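Local coordinates for SsfX3 (Streptomyces sp. SF2575, PDB 3SKV), which probably transfers a salicylyl group onto a tetracycline intermediate during biosynthesis, as a GDSL/SGNH-family acyltransferase with an added N-terminal jelly-roll domain, at residues S49-D54 against A62-A67; V98-V103 against L163-A168; E117-D122 against V133-D138. The protein carries 1 engineered substitution. One frame throughout, in Å; residues are numbered along the deposited sequence.

Contact 1: S49-D54 against A62-A67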
loop_
_atom_site.group_PDB
_atom_site.type_symbol
_atom_site.label_atom_id
_atom_site.label_comp_id
_atom_site.label_asym_id
_atom_site.label_seq_id
_atom_site.Cartn_x
_atom_site.Cartn_y
_atom_site.Cartn_z
ATOM N N SER A 49 11.180 -3.640 6.434
ATOM C CA SER A 49 12.577 -3.531 6.838
ATOM C C SER A 49 13.194 -2.277 6.264
ATOM O O SER A 49 12.614 -1.674 5.354
ATOM C CB SER A 49 13.383 -4.772 6.458
ATOM O OG SER A 49 13.367 -4.977 5.064
ATOM N N LEU A 50 14.348 -1.859 6.827
ATOM C CA LEU A 50 15.106 -0.703 6.356
ATOM C C LEU A 50 16.474 -1.181 5.924
ATOM O O LEU A 50 17.162 -1.824 6.706
ATOM C CB LEU A 50 15.189 0.411 7.424
ATOM C CG LEU A 50 13.870 0.780 8.112
ATOM C CD1 LEU A 50 14.115 1.410 9.454
ATOM C CD2 LEU A 50 12.987 1.650 7.226
ATOM N N GLN A 51 16.833 -0.944 4.658
ATOM C CA GLN A 51 18.117 -1.366 4.071
ATOM C C GLN A 51 19.107 -0.216 4.073
ATOM O O GLN A 51 18.855 0.829 3.494
ATOM C CB GLN A 51 17.929 -1.891 2.634
ATOM C CG GLN A 51 19.221 -2.391 2.007
ATOM C CD GLN A 51 19.072 -2.762 0.557
ATOM O OE1 GLN A 51 18.689 -1.947 -0.291
ATOM N NE2 GLN A 51 19.404 -4.002 0.237
ATOM N N ASP A 52 20.271 -0.483 4.636
ATOM C CA ASP A 52 21.409 0.423 4.778
ATOM C C ASP A 52 22.379 0.098 3.659
ATOM O O ASP A 52 22.987 -0.969 3.670
ATOM C CB ASP A 52 22.035 0.195 6.185
ATOM C CG ASP A 52 23.404 0.783 6.489
ATOM O OD1 ASP A 52 24.342 0.547 5.698
ATOM O OD2 ASP A 52 23.583 1.318 7.615
ATOM N N ARG A 53 22.508 0.990 2.680
ATOM C CA ARG A 53 23.441 0.761 1.591
ATOM C C ARG A 53 24.260 1.984 1.317
ATOM O O ARG A 53 23.800 2.912 0.652
ATOM C CB ARG A 53 22.736 0.218 0.329
ATOM C CG ARG A 53 23.699 -0.198 -0.797
ATOM C CD ARG A 53 22.996 -0.833 -1.989
ATOM N NE ARG A 53 23.633 -0.479 -3.265
ATOM C CZ ARG A 53 24.615 -1.168 -3.846
ATOM N NH1 ARG A 53 25.107 -2.258 -3.266
ATOM N NH2 ARG A 53 25.116 -0.770 -5.009
ATOM N N ASP A 54 25.490 1.986 1.847
ATOM C CA ASP A 54 26.513 3.024 1.635
ATOM C C ASP A 54 26.059 4.462 1.917
ATOM O O ASP A 54 26.226 5.326 1.078
ATOM C CB ASP A 54 27.132 2.871 0.226
ATOM C CG ASP A 54 27.813 1.531 -0.011
ATOM O OD1 ASP A 54 28.606 1.095 0.873
ATOM O OD2 ASP A 54 27.571 0.924 -1.079
ATOM N N ALA A 62 9.116 -5.790 2.381
ATOM C CA ALA A 62 9.411 -7.206 2.606
ATOM C C ALA A 62 10.819 -7.278 3.252
ATOM O O ALA A 62 11.528 -6.274 3.157
ATOM C CB ALA A 62 9.391 -7.965 1.294
ATOM N N PRO A 63 11.245 -8.386 3.934
ATOM C CA PRO A 63 12.602 -8.403 4.552
ATOM C C PRO A 63 13.660 -8.380 3.456
ATOM O O PRO A 63 13.753 -9.362 2.742
ATOM C CB PRO A 63 12.632 -9.725 5.335
ATOM C CG PRO A 63 11.231 -10.173 5.402
ATOM C CD PRO A 63 10.526 -9.645 4.199
ATOM N N HIS A 64 14.404 -7.270 3.285
ATOM C CA HIS A 64 15.360 -7.066 2.197
ATOM C C HIS A 64 16.397 -8.160 2.010
ATOM O O HIS A 64 16.763 -8.463 0.878
ATOM C CB HIS A 64 16.016 -5.665 2.260
ATOM C CG HIS A 64 16.899 -5.463 3.451
ATOM N ND1 HIS A 64 18.251 -5.755 3.399
ATOM C CD2 HIS A 64 16.587 -5.022 4.695
ATOM C CE1 HIS A 64 18.723 -5.477 4.606
ATOM N NE2 HIS A 64 17.756 -5.033 5.423
ATOM N N GLU A 65 16.867 -8.741 3.118
ATOM C CA GLU A 65 17.850 -9.838 3.153
ATOM C C GLU A 65 17.309 -11.143 2.513
ATOM O O GLU A 65 18.085 -11.929 1.978
ATOM C CB GLU A 65 18.364 -10.067 4.597
ATOM C CG GLU A 65 17.284 -10.372 5.643
ATOM C CD GLU A 65 16.526 -9.202 6.264
ATOM O OE1 GLU A 65 15.738 -8.548 5.546
ATOM O OE2 GLU A 65 16.692 -8.965 7.483
ATOM N N ASP A 66 15.977 -11.317 2.501
ATOM C CA ASP A 66 15.278 -12.482 1.961
ATOM C C ASP A 66 14.485 -12.177 0.704
ATOM O O ASP A 66 13.628 -12.976 0.355
ATOM C CB ASP A 66 14.296 -13.036 3.023
ATOM C CG ASP A 66 14.894 -13.454 4.345
ATOM O OD1 ASP A 66 16.053 -13.932 4.350
ATOM O OD2 ASP A 66 14.182 -13.370 5.363
ATOM N N ALA A 67 14.732 -11.032 0.032
ATOM C CA ALA A 67 13.957 -10.619 -1.153
ATOM C C ALA A 67 13.820 -11.695 -2.246
ATOM O O ALA A 67 12.755 -11.826 -2.875
ATOM C CB ALA A 67 14.529 -9.343 -1.737
#

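Contact 2: V98-V103 against L163-A168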
loop_
_atom_site.group_PDB
_atom_site.type_symbol
_atom_site.label_atom_id
_atom_site.label_comp_id
_atom_site.label_asym_id
_atom_site.label_seq_id
_atom_site.Cartn_x
_atom_site.Cartn_y
_atom_site.Cartn_z
ATOM N N VAL A 98 15.236 17.100 2.920
ATOM C CA VAL A 98 15.550 15.678 2.792
ATOM C C VAL A 98 16.465 15.480 1.588
ATOM O O VAL A 98 16.149 15.946 0.495
ATOM C CB VAL A 98 14.302 14.765 2.685
ATOM C CG1 VAL A 98 14.710 13.295 2.556
ATOM C CG2 VAL A 98 13.371 14.946 3.873
ATOM N N ARG A 99 17.608 14.810 1.805
ATOM C CA ARG A 99 18.550 14.420 0.772
ATOM C C ARG A 99 18.107 13.006 0.337
ATOM O O ARG A 99 18.069 12.071 1.148
ATOM C CB ARG A 99 19.996 14.453 1.272
ATOM C CG ARG A 99 20.959 14.244 0.133
ATOM C CD ARG A 99 22.369 14.472 0.573
ATOM N NE ARG A 99 23.290 13.879 -0.391
ATOM C CZ ARG A 99 24.477 13.393 -0.073
ATOM N NH1 ARG A 99 24.909 13.448 1.182
ATOM N NH2 ARG A 99 25.246 12.848 -1.003
ATOM N N TYR A 100 17.721 12.883 -0.932
ATOM C CA TYR A 100 17.137 11.664 -1.450
ATOM C C TYR A 100 17.621 11.276 -2.837
ATOM O O TYR A 100 18.306 12.033 -3.537
ATOM C CB TYR A 100 15.587 11.836 -1.479
ATOM C CG TYR A 100 15.107 12.765 -2.582
ATOM C CD1 TYR A 100 15.100 14.142 -2.406
ATOM C CD2 TYR A 100 14.694 12.264 -3.819
ATOM C CE1 TYR A 100 14.692 15.002 -3.429
ATOM C CE2 TYR A 100 14.275 13.113 -4.846
ATOM C CZ TYR A 100 14.281 14.483 -4.648
ATOM O OH TYR A 100 13.869 15.331 -5.659
ATOM N N GLU A 101 17.163 10.099 -3.258
ATOM C CA GLU A 101 17.369 9.527 -4.578
ATOM C C GLU A 101 16.115 8.705 -4.846
ATOM O O GLU A 101 15.728 7.882 -4.005
ATOM C CB GLU A 101 18.635 8.669 -4.635
ATOM C CG GLU A 101 19.017 8.317 -6.071
ATOM C CD GLU A 101 20.079 7.252 -6.271
ATOM O OE1 GLU A 101 20.417 6.539 -5.295
ATOM O OE2 GLU A 101 20.557 7.118 -7.422
ATOM N N ALA A 102 15.430 8.994 -5.968
ATOM C CA ALA A 102 14.204 8.287 -6.363
ATOM C C ALA A 102 14.448 7.537 -7.663
ATOM O O ALA A 102 14.818 8.142 -8.675
ATOM C CB ALA A 102 13.031 9.249 -6.489
ATOM N N VAL A 103 14.328 6.207 -7.604
ATOM C CA VAL A 103 14.581 5.361 -8.773
ATOM C C VAL A 103 13.270 4.771 -9.299
ATOM O O VAL A 103 12.582 4.026 -8.587
ATOM C CB VAL A 103 15.645 4.253 -8.519
ATOM C CG1 VAL A 103 16.051 3.592 -9.816
ATOM C CG2 VAL A 103 16.871 4.801 -7.815
ATOM N N LEU A 163 7.801 4.216 -7.061
ATOM C CA LEU A 163 9.228 4.449 -7.084
ATOM C C LEU A 163 9.937 3.855 -5.891
ATOM O O LEU A 163 9.368 3.764 -4.807
ATOM C CB LEU A 163 9.403 5.973 -6.957
ATOM C CG LEU A 163 9.690 6.878 -8.168
ATOM C CD1 LEU A 163 8.816 6.586 -9.362
ATOM C CD2 LEU A 163 9.480 8.314 -7.772
ATOM N N GLN A 164 11.230 3.593 -6.053
ATOM C CA GLN A 164 12.104 3.223 -4.945
ATOM C C GLN A 164 12.649 4.569 -4.430
ATOM O O GLN A 164 13.115 5.388 -5.217
ATOM C CB GLN A 164 13.247 2.319 -5.408
ATOM C CG GLN A 164 12.784 0.945 -5.837
ATOM C CD GLN A 164 13.928 0.089 -6.332
ATOM O OE1 GLN A 164 15.070 0.163 -5.859
ATOM N NE2 GLN A 164 13.624 -0.805 -7.248
ATOM N N PHE A 165 12.517 4.832 -3.152
ATOM C CA PHE A 165 12.949 6.104 -2.557
ATOM C C PHE A 165 13.969 5.837 -1.454
ATOM O O PHE A 165 13.676 5.067 -0.547
ATOM C CB PHE A 165 11.728 6.841 -1.980
ATOM C CG PHE A 165 12.000 8.226 -1.431
ATOM C CD1 PHE A 165 11.881 9.351 -2.247
ATOM C CD2 PHE A 165 12.299 8.409 -0.082
ATOM C CE1 PHE A 165 12.092 10.625 -1.735
ATOM C CE2 PHE A 165 12.525 9.684 0.431
ATOM C CZ PHE A 165 12.400 10.788 -0.390
ATOM N N ARG A 166 15.159 6.447 -1.536
ATOM C CA ARG A 166 16.235 6.277 -0.543
ATOM C C ARG A 166 16.529 7.627 0.093
ATOM O O ARG A 166 16.361 8.646 -0.572
ATOM C CB ARG A 166 17.529 5.686 -1.181
ATOM C CG ARG A 166 17.246 4.577 -2.179
ATOM C CD ARG A 166 18.380 3.622 -2.443
ATOM N NE ARG A 166 18.019 2.715 -3.539
ATOM C CZ ARG A 166 18.470 2.812 -4.789
ATOM N NH1 ARG A 166 19.306 3.786 -5.127
ATOM N NH2 ARG A 166 18.090 1.933 -5.708
ATOM N N LEU A 167 16.958 7.661 1.361
ATOM C CA LEU A 167 17.292 8.926 2.049
ATOM C C LEU A 167 18.719 8.843 2.521
ATOM O O LEU A 167 19.167 7.787 2.980
ATOM C CB LEU A 167 16.494 9.185 3.344
ATOM C CG LEU A 167 15.003 9.094 3.445
ATOM C CD1 LEU A 167 14.531 7.602 3.511
ATOM C CD2 LEU A 167 14.544 9.835 4.716
ATOM N N ALA A 168 19.352 9.991 2.625
ATOM C CA ALA A 168 20.704 10.088 3.170
ATOM C C ALA A 168 20.740 11.034 4.386
ATOM O O ALA A 168 21.577 10.865 5.269
ATOM C CB ALA A 168 21.668 10.565 2.092
#

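Contact 3: E117-D122 against V133-D138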
loop_
_atom_site.group_PDB
_atom_site.type_symbol
_atom_site.label_atom_id
_atom_site.label_comp_id
_atom_site.label_asym_id
_atom_site.label_seq_id
_atom_site.Cartn_x
_atom_site.Cartn_y
_atom_site.Cartn_z
ATOM N N GLU A 117 3.650 9.850 -15.444
ATOM C CA GLU A 117 3.512 9.513 -14.022
ATOM C C GLU A 117 4.354 10.440 -13.087
ATOM O O GLU A 117 5.498 10.097 -12.758
ATOM C CB GLU A 117 3.752 8.000 -13.759
ATOM C CG GLU A 117 4.943 7.378 -14.492
ATOM C CD GLU A 117 5.281 5.918 -14.214
ATOM O OE1 GLU A 117 4.811 5.368 -13.191
ATOM O OE2 GLU A 117 6.051 5.333 -15.012
ATOM N N PRO A 118 3.809 11.621 -12.658
ATOM C CA PRO A 118 4.594 12.539 -11.795
ATOM C C PRO A 118 5.020 11.974 -10.439
ATOM O O PRO A 118 4.207 11.380 -9.718
ATOM C CB PRO A 118 3.671 13.757 -11.631
ATOM C CG PRO A 118 2.290 13.224 -11.885
ATOM C CD PRO A 118 2.477 12.188 -12.961
ATOM N N ALA A 119 6.308 12.158 -10.106
ATOM C CA ALA A 119 6.905 11.682 -8.855
ATOM C C ALA A 119 6.593 12.667 -7.722
ATOM O O ALA A 119 7.198 13.741 -7.633
ATOM C CB ALA A 119 8.403 11.513 -9.029
ATOM N N LEU A 120 5.600 12.317 -6.892
ATOM C CA LEU A 120 5.163 13.177 -5.791
ATOM C C LEU A 120 5.447 12.584 -4.421
ATOM O O LEU A 120 5.468 11.371 -4.249
ATOM C CB LEU A 120 3.674 13.584 -5.915
ATOM C CG LEU A 120 3.210 14.261 -7.238
ATOM C CD1 LEU A 120 1.696 14.295 -7.318
ATOM C CD2 LEU A 120 3.814 15.681 -7.411
ATOM N N LEU A 121 5.679 13.468 -3.463
ATOM C CA LEU A 121 5.953 13.208 -2.070
ATOM C C LEU A 121 4.990 14.149 -1.354
ATOM O O LEU A 121 4.911 15.338 -1.684
ATOM C CB LEU A 121 7.439 13.577 -1.789
ATOM C CG LEU A 121 8.117 13.521 -0.375
ATOM C CD1 LEU A 121 7.379 14.256 0.708
ATOM C CD2 LEU A 121 8.655 12.180 -0.022
ATOM N N ASP A 122 4.222 13.608 -0.406
ATOM C CA ASP A 122 3.295 14.419 0.364
ATOM C C ASP A 122 3.856 14.698 1.724
ATOM O O ASP A 122 4.468 13.818 2.338
ATOM C CB ASP A 122 1.924 13.750 0.488
ATOM C CG ASP A 122 1.040 13.898 -0.743
ATOM O OD1 ASP A 122 1.422 14.661 -1.665
ATOM O OD2 ASP A 122 -0.044 13.259 -0.781
ATOM N N VAL A 133 5.182 17.725 -3.091
ATOM C CA VAL A 133 6.513 18.049 -3.616
ATOM C C VAL A 133 6.787 17.206 -4.858
ATOM O O VAL A 133 6.600 15.990 -4.824
ATOM C CB VAL A 133 7.605 17.810 -2.515
ATOM C CG1 VAL A 133 8.992 18.287 -2.945
ATOM C CG2 VAL A 133 7.219 18.464 -1.195
ATOM N N GLU A 134 7.262 17.848 -5.944
ATOM C CA GLU A 134 7.605 17.130 -7.175
ATOM C C GLU A 134 9.048 16.668 -7.045
ATOM O O GLU A 134 9.930 17.495 -6.801
ATOM C CB GLU A 134 7.420 18.005 -8.431
ATOM C CG GLU A 134 5.983 18.425 -8.689
ATOM C CD GLU A 134 5.800 19.400 -9.834
ATOM O OE1 GLU A 134 6.266 20.557 -9.715
ATOM O OE2 GLU A 134 5.153 19.017 -10.836
ATOM N N LEU A 135 9.289 15.360 -7.175
ATOM C CA LEU A 135 10.628 14.787 -7.025
ATOM C C LEU A 135 11.465 14.734 -8.310
ATOM O O LEU A 135 10.930 14.515 -9.402
ATOM C CB LEU A 135 10.530 13.357 -6.447
ATOM C CG LEU A 135 9.916 13.167 -5.060
ATOM C CD1 LEU A 135 9.793 11.711 -4.761
ATOM C CD2 LEU A 135 10.747 13.817 -3.980
ATOM N N LYS A 136 12.794 14.844 -8.146
ATOM C CA LYS A 136 13.767 14.688 -9.221
ATOM C C LYS A 136 14.129 13.192 -9.278
ATOM O O LYS A 136 14.379 12.581 -8.241
ATOM C CB LYS A 136 15.014 15.556 -8.958
ATOM C CG LYS A 136 15.676 15.999 -10.242
ATOM C CD LYS A 136 17.199 15.992 -10.179
ATOM C CE LYS A 136 17.848 15.974 -11.553
ATOM N NZ LYS A 136 17.580 14.714 -12.318
ATOM N N LEU A 137 14.135 12.601 -10.474
ATOM C CA LEU A 137 14.429 11.166 -10.635
ATOM C C LEU A 137 15.879 10.849 -10.924
ATOM O O LEU A 137 16.556 11.642 -11.581
ATOM C CB LEU A 137 13.566 10.539 -11.752
ATOM C CG LEU A 137 12.075 10.409 -11.497
ATOM C CD1 LEU A 137 11.465 9.442 -12.473
ATOM C CD2 LEU A 137 11.787 9.957 -10.075
ATOM N N ASP A 138 16.320 9.646 -10.484
ATOM C CA ASP A 138 17.643 9.036 -10.698
ATOM C C ASP A 138 18.813 10.005 -10.473
ATOM O O ASP A 138 19.730 10.123 -11.304
ATOM C CB ASP A 138 17.714 8.349 -12.087
ATOM C CG ASP A 138 16.543 7.424 -12.403
ATOM O OD1 ASP A 138 16.200 6.572 -11.545
ATOM O OD2 ASP A 138 15.981 7.536 -13.516
#

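Contact 1: S49-D54 against A62-A67
Ser49 and His64 meet where strand 49-53 passes the short 3-10 segment 64-65. The hydroxyl OG of Ser49 donates a hydrogen bond to the backbone carbonyl of Ala62, with OG to O at 2.9 Å. OG lies out of the carbonyl plane. A chi1 of 60° places OG between the backbone N and the carbonyl carbon of its own residue, facing the loop. From there OG also lies at the edge of the His64 imidazole, in its plane, 3.2 Å from CD2. The ring itself stands beside the strand.

Gln51 covers one face of that ring. Its CB lies 3.9 Å from the ring centroid and almost on the ring normal, which makes a CH-pi contact. Gln51 CG follows, 3.8 Å from His64 ND1, because CG is anti to the backbone N (chi1 -178°). The amide plane of Gln51 is turned 60° from the ring, so the two groups do not stack flat. Gln51 OE1 makes a weak hydrogen bond to Trp60 NE1. On the opposite face, Glu65 OE1 stands above the plane toward the rim.

Trp60 of strand 56-60 also meets the His64 ring obliquely. Strands 49-53 and 56-60 form a beta hairpin of the N-terminal domain. The loop 62-67 leaves that hairpin, packs His64 back onto its first strand and leads to helix 67-70.

Contact 2: V98-V103 against L163-A168
Glu101 and Arg166 form a salt bridge on one face of this antiparallel strand pair, with OE1 3.0 Å from NH1. Both side chains are extended and run side by side. The carboxylate meets the edge of the guanidinium, but their planes are 77° apart. The backbones of Glu101 and Arg166 form a hydrogen-bonded pair: Arg166 N to Glu101 O is 2.9 Å and nearly straight, and Glu101 N returns to Arg166 O at 3.2 Å. Val103 and Gln164 are linked by two such bonds, and Ala168 N reaches Arg99 O.

Val103 CG2 packs against the Arg166 guanidinium, 3.8 Å from NH2. A leucine in place of Arg166 would probably leave the Glu101 carboxylate without its charged mate.

The other face carries Tyr100, Ala102, Phe165 and Leu167. Tyr100 CB touches Phe165 CZ at 3.5 Å. The rings are nearly parallel, 10° between planes, but displaced so far that little of one lies over the other. Ala102 CB meets Leu163 CD2 at 3.9 Å.

Strands 96-103 and 164-172 are the central pair of a four-stranded sheet in the jelly-roll domain, flanked by strands 33-35 and 141-145. Trp56 of strand 56-60 touches Glu101 and Arg166, while Tyr100 packs on strand 141-145.

Contact 3: E117-D122 against V133-D138
Ala119 meets Leu135 beside a beta hairpin. Its carbonyl O accepts the backbone N of Leu135 at 2.7 Å, an almost straight bond with 176° at the hydrogen. Its methyl touches two leucines. CB is 3.8 Å from Leu135 CB and 3.9 Å from Leu137 CD2.

Leu120 comes next and shares one face of the hairpin with Glu134. The two form a non-hydrogen-bonded pair. Their side chains run alongside each other and point the same way. Leu120 CD2 touches Glu134 CG at 3.7 Å, so the aliphatic part of the glutamate makes the contact. CG of Glu134 is anti to its carbonyl carbon (chi1 -64°), which sets the extended chain beside the leucine.

Leu121 lies on the other face with Val133. It forms a hydrogen-bonded pair with Val133: Leu121 N to Val133 O is 3.0 Å, and Val133 N to Leu121 O is 2.8 Å. Leu121 CB also meets a methyl of Leu135, with CD2 at 4.0 Å. Leu121, Val133 and Leu135 thus form one apolar patch.

The hairpin is made by strands 120-125 and 128-134. Its apolar patch rests on Leu143 of strand 141-145, and Leu135 also touches Tyr100 of strand 96-103. At Asp122 the first strand pairs with strand 153-158. Asp122 OD2 is hydrogen-bonded to the hydroxyls of Ser203 and Ser205, and OD1 to Thr132 OG1.

How the contacts relate
All three contacts lie within the sequence range of the SsfX3 N-terminal domain, and contact 1 comes first along the chain. Along the chain, both segments of contact 3 come between the two strands of contact 2. These two contacts have centres 10 Å apart and touch: Tyr100 OH is 2.8 Å from Lys136 N, and Ala102 O is 2.8 Å from Asp138 N, both probable hydrogen bonds. The loop after strand 128-134 therefore ties a hairpin of one sheet to strand 96-103 of another, consistent with a jelly roll. Contact 1 stands apart. Its centre is 15 Å from that of contact 2 and 23 Å from that of contact 3. The nearest atoms of contacts 1 and 2 are about 6 Å apart and do not touch.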